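Local atomic coordinates of chintase (Rhizomucor miehei, PDB entry 5YUQ), a protein that probably hydrolyses the beta-1,4 linkages of chitin, as a family 18 glycoside hydrolase built on a TIM barrel with an active-site tunnel. Residues 231-236 / 325-330; 262-267 / 283-288. One frame throughout, in Å; residues are numbered along the deposited sequence.

Followed from the N terminus, the chain completes most of the barrel before reaching 231-236, on strand 228-240. It then makes a long excursion and returns at 325-330, where contact 1 closes the loop just ahead of helix 329-341. Contact 2 lies wholly within that excursion: 262-267, in an irregular loop, is met by 283-288 after only 15 intervening residues. The two meet along strand 228-240, whose antiparallel neighbour 284-286 offers Tyr-285 O to Gly-236 N. Trp-287 N likewise reaches Phe-234 O. Contact 1 thus joins the barrel strand to the turn that leads into helix 329-341, whereas contact 2 fastens loop 262-267 to strand 284-286 and the start of helix 287-292.

Contact 1 of 2, residues 231-236 / 325-330; sequences GVPFYG and SFDDAA
Pro-233 lays one corner of its ring against the carboxylate of Asp-327, CG resting 3.5 Å from OD2, and the two side chains cross at about a right angle. This is a packing contact rather than a polar one, and it brings the aspartate methylene near the buried carbonyl of Pro-233, which has no hydrogen-bonding partner in the model. A water molecule lies 2.8 Å from Tyr-235 O and 2.8 Å from Asp-327 OD2; it can donate to either, and bridges them only when neither proton goes to another acceptor nearby. Asp-327 CG stands anti to its own carbonyl carbon, beside the backbone N (chi1 -87°). OD1 is held by Ser-331 OG and by a salt bridge to Lys-335, both on helix 329-341. These two partners should help to fix the carboxylate, and the water at OD2 may add to it.

Farther along, the backbones themselves close up. Gly-236 CA comes within 3.0 Å of Ser-325 O and 3.8 Å of Phe-326 CA. A CB here would point toward the other segment and clash with Ser-325 O and Phe-326 CB, so the close approach depends on glycine. Of the Phe-326 side chain, CB alone approaches Gly-236 CA; the ring leads away to pack on Trp-287, Ile-290 and Pro-313. The Tyr-235 hydroxyl is hydrogen-bonded to Asp-182. The arrangement is consistent with the insertion that many family 18 chitinases carry after the seventh strand of the TIM barrel: here the middle of strand 228-240, where it breaks at Phe-234, meets the chain returning to helix 329-341.

Contact 2 of 2, residues 262-267 / 283-288; sequences KGDSTD and GQYIWR
An Asx turn headed by Asp-264 fastens the irregular loop 262-267 to strand 284-286 and the start of helix 287-292, within the insertion that follows the seventh strand of the family 18 TIM barrel. A type I beta turn from Asp-264 to Asp-267, with Asp-267 N bonded to Asp-264 O, overlaps it. Asp-264 works with both backbone and side chain. Its N donates to Gln-284 O over 2.9 Å, while OD2 receives Ile-286 N at 2.8 Å from above the carboxylate plane. Thr-289 OG1 is a further partner of OD2. Because Ile-286 is the N-cap residue of helix 287-292, the carboxylate sits at the helix N terminus, where the helix dipole would probably stabilise its negative charge.

The other oxygen, OD1, closes the Asx turn by accepting Thr-266 N, and also takes the Thr-266 hydroxyl through its syn lone pair. Thr-266 OG1 is in turn the acceptor for Gln-284 NE2, in a 3.0 Å bond nearly straight at 163°. Gln-284 reaches it with CG anti to the backbone N (chi1 177°) and an extended chain beyond. Thr-266 CG2 adds an apolar touch, 3.7 Å from Ile-286 CD1.

At the far end, Asp-267 OD2 accepts two backbone donors and so joins the segments: Gly-263 N on its anti lone pair, and Gly-283 N, 2.7 Å away, from above the carboxylate plane. OD1 of the same residue holds Ser-282 N. Against the first residue of the turn packs the ring of Tyr-285, its hydroxyl bonded to Glu-293; Asp-264 CB makes a CH-pi contact with one face of this ring, 4.0 Å from its centroid and only 5° off the normal.

Contact 1 of 2, residues 231-236 / 325-330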
loop_
_atom_site.group_PDB
_atom_site.type_symbol
_atom_site.label_atom_id
_atom_site.label_comp_id
_atom_site.label_asym_id
_atom_site.label_seq_id
_atom_site.Cartn_x
_atom_site.Cartn_y
_atom_site.Cartn_z
ATOM N N GLY A 231 -2.228 -3.725 -5.601
ATOM C CA GLY A 231 -1.197 -2.735 -5.333
ATOM C C GLY A 231 0.183 -3.327 -5.486
ATOM O O GLY A 231 0.411 -4.476 -5.107
ATOM N N VAL A 232 1.106 -2.528 -6.009
ATOM C CA VAL A 232 2.473 -2.963 -6.252
ATOM C C VAL A 232 3.416 -1.880 -5.758
ATOM O O VAL A 232 3.057 -0.707 -5.716
ATOM C CB VAL A 232 2.729 -3.247 -7.765
ATOM C CG1 VAL A 232 1.643 -4.165 -8.323
ATOM C CG2 VAL A 232 2.786 -1.949 -8.567
ATOM N N PRO A 233 4.628 -2.275 -5.359
ATOM C CA PRO A 233 5.604 -1.335 -4.807
ATOM C C PRO A 233 6.606 -0.848 -5.847
ATOM O O PRO A 233 6.982 -1.608 -6.747
ATOM C CB PRO A 233 6.326 -2.190 -3.765
ATOM C CG PRO A 233 6.343 -3.557 -4.393
ATOM C CD PRO A 233 5.034 -3.679 -5.157
ATOM N N PHE A 234 7.029 0.408 -5.727
ATOM C CA PHE A 234 8.141 0.922 -6.533
ATOM C C PHE A 234 9.404 0.983 -5.676
ATOM O O PHE A 234 10.298 1.803 -5.907
ATOM C CB PHE A 234 7.822 2.307 -7.104
ATOM C CG PHE A 234 7.008 2.285 -8.382
ATOM C CD1 PHE A 234 6.315 1.149 -8.781
ATOM C CD2 PHE A 234 6.952 3.411 -9.189
ATOM C CE1 PHE A 234 5.568 1.150 -9.973
ATOM C CE2 PHE A 234 6.215 3.418 -10.369
ATOM C CZ PHE A 234 5.517 2.288 -10.757
ATOM N N TYR A 235 9.467 0.093 -4.689
ATOM C CA TYR A 235 10.597 -0.007 -3.774
ATOM C C TYR A 235 10.771 -1.464 -3.394
ATOM O O TYR A 235 9.878 -2.289 -3.626
ATOM C CB TYR A 235 10.320 0.802 -2.499
ATOM C CG TYR A 235 9.145 0.265 -1.691
ATOM C CD1 TYR A 235 7.837 0.605 -2.018
ATOM C CD2 TYR A 235 9.349 -0.583 -0.615
ATOM C CE1 TYR A 235 6.772 0.112 -1.304
ATOM C CE2 TYR A 235 8.283 -1.088 0.112
ATOM C CZ TYR A 235 6.998 -0.731 -0.237
ATOM O OH TYR A 235 5.908 -1.209 0.462
ATOM N N GLY A 236 11.916 -1.770 -2.795
ATOM C CA GLY A 236 12.150 -3.068 -2.206
ATOM C C GLY A 236 12.515 -2.895 -0.745
ATOM O O GLY A 236 12.486 -1.778 -0.221
ATOM N N SER A 325 14.858 -7.674 -1.262
ATOM C CA SER A 325 13.756 -8.168 -2.071
ATOM C C SER A 325 13.160 -6.954 -2.745
ATOM O O SER A 325 12.865 -5.964 -2.079
ATOM C CB SER A 325 12.691 -8.841 -1.213
ATOM O OG SER A 325 11.530 -9.067 -2.010
ATOM N N PHE A 326 12.980 -7.017 -4.057
ATOM C CA PHE A 326 12.460 -5.856 -4.775
ATOM C C PHE A 326 11.554 -6.229 -5.930
ATOM O O PHE A 326 11.217 -7.399 -6.100
ATOM C CB PHE A 326 13.591 -4.901 -5.216
ATOM C CG PHE A 326 14.572 -5.479 -6.223
ATOM C CD1 PHE A 326 15.497 -6.446 -5.849
ATOM C CD2 PHE A 326 14.603 -4.993 -7.535
ATOM C CE1 PHE A 326 16.417 -6.950 -6.772
ATOM C CE2 PHE A 326 15.518 -5.492 -8.460
ATOM C CZ PHE A 326 16.428 -6.465 -8.080
ATOM N N ASP A 327 11.129 -5.225 -6.691
ATOM C CA ASP A 327 10.373 -5.462 -7.908
ATOM C C ASP A 327 11.011 -4.713 -9.050
ATOM O O ASP A 327 11.506 -3.599 -8.875
ATOM C CB ASP A 327 8.919 -5.041 -7.742
ATOM C CG ASP A 327 8.086 -6.143 -7.154
ATOM O OD1 ASP A 327 7.588 -6.980 -7.937
ATOM O OD2 ASP A 327 7.963 -6.205 -5.912
ATOM N N ASP A 328 11.028 -5.351 -10.216
ATOM C CA ASP A 328 11.610 -4.734 -11.400
ATOM C C ASP A 328 10.606 -4.771 -12.540
ATOM O O ASP A 328 9.427 -5.053 -12.324
ATOM C CB ASP A 328 12.939 -5.400 -11.785
ATOM C CG ASP A 328 12.826 -6.906 -11.955
ATOM O OD1 ASP A 328 11.700 -7.430 -12.026
ATOM O OD2 ASP A 328 13.885 -7.580 -12.042
ATOM N N ALA A 329 11.046 -4.468 -13.755
ATOM C CA ALA A 329 10.096 -4.429 -14.857
ATOM C C ALA A 329 9.465 -5.795 -15.065
ATOM O O ALA A 329 8.260 -5.889 -15.307
ATOM C CB ALA A 329 10.760 -3.942 -16.125
ATOM N N ALA A 330 10.272 -6.848 -14.960
ATOM C CA ALA A 330 9.771 -8.204 -15.179
ATOM C C ALA A 330 8.726 -8.600 -14.143
ATOM O O ALA A 330 7.653 -9.103 -14.489
ATOM C CB ALA A 330 10.920 -9.201 -15.166
HETATM O O HOH W 1 9.387 -4.981 -3.900
#

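Contact 2 of 2, residues 262-267 / 283-288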
loop_
_atom_site.group_PDB
_atom_site.type_symbol
_atom_site.label_atom_id
_atom_site.label_comp_id
_atom_site.label_asym_id
_atom_site.label_seq_id
_atom_site.Cartn_x
_atom_site.Cartn_y
_atom_site.Cartn_z
ATOM N N LYS A 262 18.852 -0.318 8.149
ATOM C CA LYS A 262 18.542 0.775 7.235
ATOM C C LYS A 262 18.631 0.321 5.784
ATOM O O LYS A 262 19.524 -0.448 5.413
ATOM C CB LYS A 262 19.525 1.925 7.468
ATOM C CG LYS A 262 19.268 3.171 6.637
ATOM C CD LYS A 262 20.412 4.172 6.831
ATOM C CE LYS A 262 20.246 5.405 5.957
ATOM N NZ LYS A 262 19.062 6.210 6.335
ATOM N N GLY A 263 17.702 0.810 4.971
ATOM C CA GLY A 263 17.739 0.602 3.535
ATOM C C GLY A 263 18.569 1.670 2.854
ATOM O O GLY A 263 19.761 1.812 3.150
ATOM N N ASP A 264 17.958 2.430 1.950
ATOM C CA ASP A 264 18.710 3.475 1.256
ATOM C C ASP A 264 18.577 4.831 1.949
ATOM O O ASP A 264 18.142 4.908 3.097
ATOM C CB ASP A 264 18.317 3.558 -0.226
ATOM C CG ASP A 264 16.897 4.036 -0.435
ATOM O OD1 ASP A 264 16.238 4.481 0.533
ATOM O OD2 ASP A 264 16.429 3.973 -1.589
ATOM N N SER A 265 18.948 5.898 1.240
ATOM C CA SER A 265 18.930 7.241 1.812
ATOM C C SER A 265 17.530 7.734 2.161
ATOM O O SER A 265 17.377 8.653 2.963
ATOM C CB SER A 265 19.608 8.231 0.862
ATOM O OG SER A 265 18.874 8.371 -0.337
ATOM N N THR A 266 16.507 7.133 1.556
ATOM C CA THR A 266 15.128 7.512 1.848
ATOM C C THR A 266 14.657 6.909 3.163
ATOM O O THR A 266 13.603 7.285 3.678
ATOM C CB THR A 266 14.148 7.066 0.738
ATOM O OG1 THR A 266 14.021 5.637 0.749
ATOM C CG2 THR A 266 14.605 7.542 -0.625
ATOM N N ASP A 267 15.436 5.975 3.703
ATOM C CA ASP A 267 15.038 5.266 4.920
ATOM C C ASP A 267 15.519 5.990 6.172
ATOM O O ASP A 267 16.538 5.630 6.764
ATOM C CB ASP A 267 15.548 3.823 4.895
ATOM C CG ASP A 267 15.019 2.989 6.046
ATOM O OD1 ASP A 267 14.115 3.450 6.770
ATOM O OD2 ASP A 267 15.514 1.859 6.218
ATOM N N GLY A 283 13.824 -0.274 6.233
ATOM C CA GLY A 283 14.557 -1.111 5.296
ATOM C C GLY A 283 14.236 -0.780 3.858
ATOM O O GLY A 283 14.704 -1.456 2.945
ATOM N N GLN A 284 13.453 0.276 3.664
ATOM C CA GLN A 284 13.007 0.685 2.336
ATOM C C GLN A 284 14.184 1.024 1.427
ATOM O O GLN A 284 15.145 1.678 1.832
ATOM C CB GLN A 284 12.055 1.874 2.450
ATOM C CG GLN A 284 11.573 2.427 1.116
ATOM C CD GLN A 284 10.611 3.586 1.290
ATOM O OE1 GLN A 284 9.398 3.390 1.384
ATOM N NE2 GLN A 284 11.153 4.805 1.337
ATOM N N TYR A 285 14.092 0.561 0.188
ATOM C CA TYR A 285 15.122 0.774 -0.805
ATOM C C TYR A 285 14.364 1.110 -2.083
ATOM O O TYR A 285 13.786 0.224 -2.707
ATOM C CB TYR A 285 15.895 -0.533 -0.966
ATOM C CG TYR A 285 17.381 -0.380 -1.170
ATOM C CD1 TYR A 285 17.888 -0.090 -2.419
ATOM C CD2 TYR A 285 18.269 -0.565 -0.121
ATOM C CE1 TYR A 285 19.228 0.038 -2.629
ATOM C CE2 TYR A 285 19.638 -0.436 -0.324
ATOM C CZ TYR A 285 20.099 -0.134 -1.582
ATOM O OH TYR A 285 21.449 -0.001 -1.814
ATOM N N ILE A 286 14.325 2.383 -2.469
ATOM C CA ILE A 286 13.450 2.756 -3.587
ATOM C C ILE A 286 14.065 2.421 -4.938
ATOM O O ILE A 286 15.281 2.286 -5.069
ATOM C CB ILE A 286 13.016 4.236 -3.555
ATOM C CG1 ILE A 286 14.217 5.162 -3.766
ATOM C CG2 ILE A 286 12.297 4.554 -2.251
ATOM C CD1 ILE A 286 13.806 6.575 -4.141
ATOM N N TRP A 287 13.219 2.275 -5.948
ATOM C CA TRP A 287 13.692 1.865 -7.258
ATOM C C TRP A 287 14.787 2.776 -7.793
ATOM O O TRP A 287 15.747 2.294 -8.401
ATOM C CB TRP A 287 12.551 1.791 -8.267
ATOM C CG TRP A 287 13.073 1.505 -9.636
ATOM C CD1 TRP A 287 13.231 2.394 -10.659
ATOM C CD2 TRP A 287 13.536 0.240 -10.125
ATOM N NE1 TRP A 287 13.766 1.757 -11.757
ATOM C CE2 TRP A 287 13.959 0.433 -11.455
ATOM C CE3 TRP A 287 13.630 -1.040 -9.569
ATOM C CZ2 TRP A 287 14.459 -0.606 -12.239
ATOM C CZ3 TRP A 287 14.129 -2.070 -10.344
ATOM C CH2 TRP A 287 14.540 -1.847 -11.665
ATOM N N ARG A 288 14.663 4.079 -7.577
ATOM C CA ARG A 288 15.667 5.022 -8.104
ATOM C C ARG A 288 17.069 4.575 -7.645
ATOM O O ARG A 288 17.976 4.647 -8.426
ATOM C CB ARG A 288 15.459 6.454 -7.698
ATOM C CG ARG A 288 14.213 7.088 -8.270
ATOM C CD ARG A 288 13.904 8.491 -7.792
ATOM N NE ARG A 288 14.837 9.474 -8.346
ATOM C CZ ARG A 288 14.740 9.980 -9.559
ATOM N NH1 ARG A 288 13.752 9.670 -10.389
ATOM N NH2 ARG A 288 15.630 10.844 -9.944
#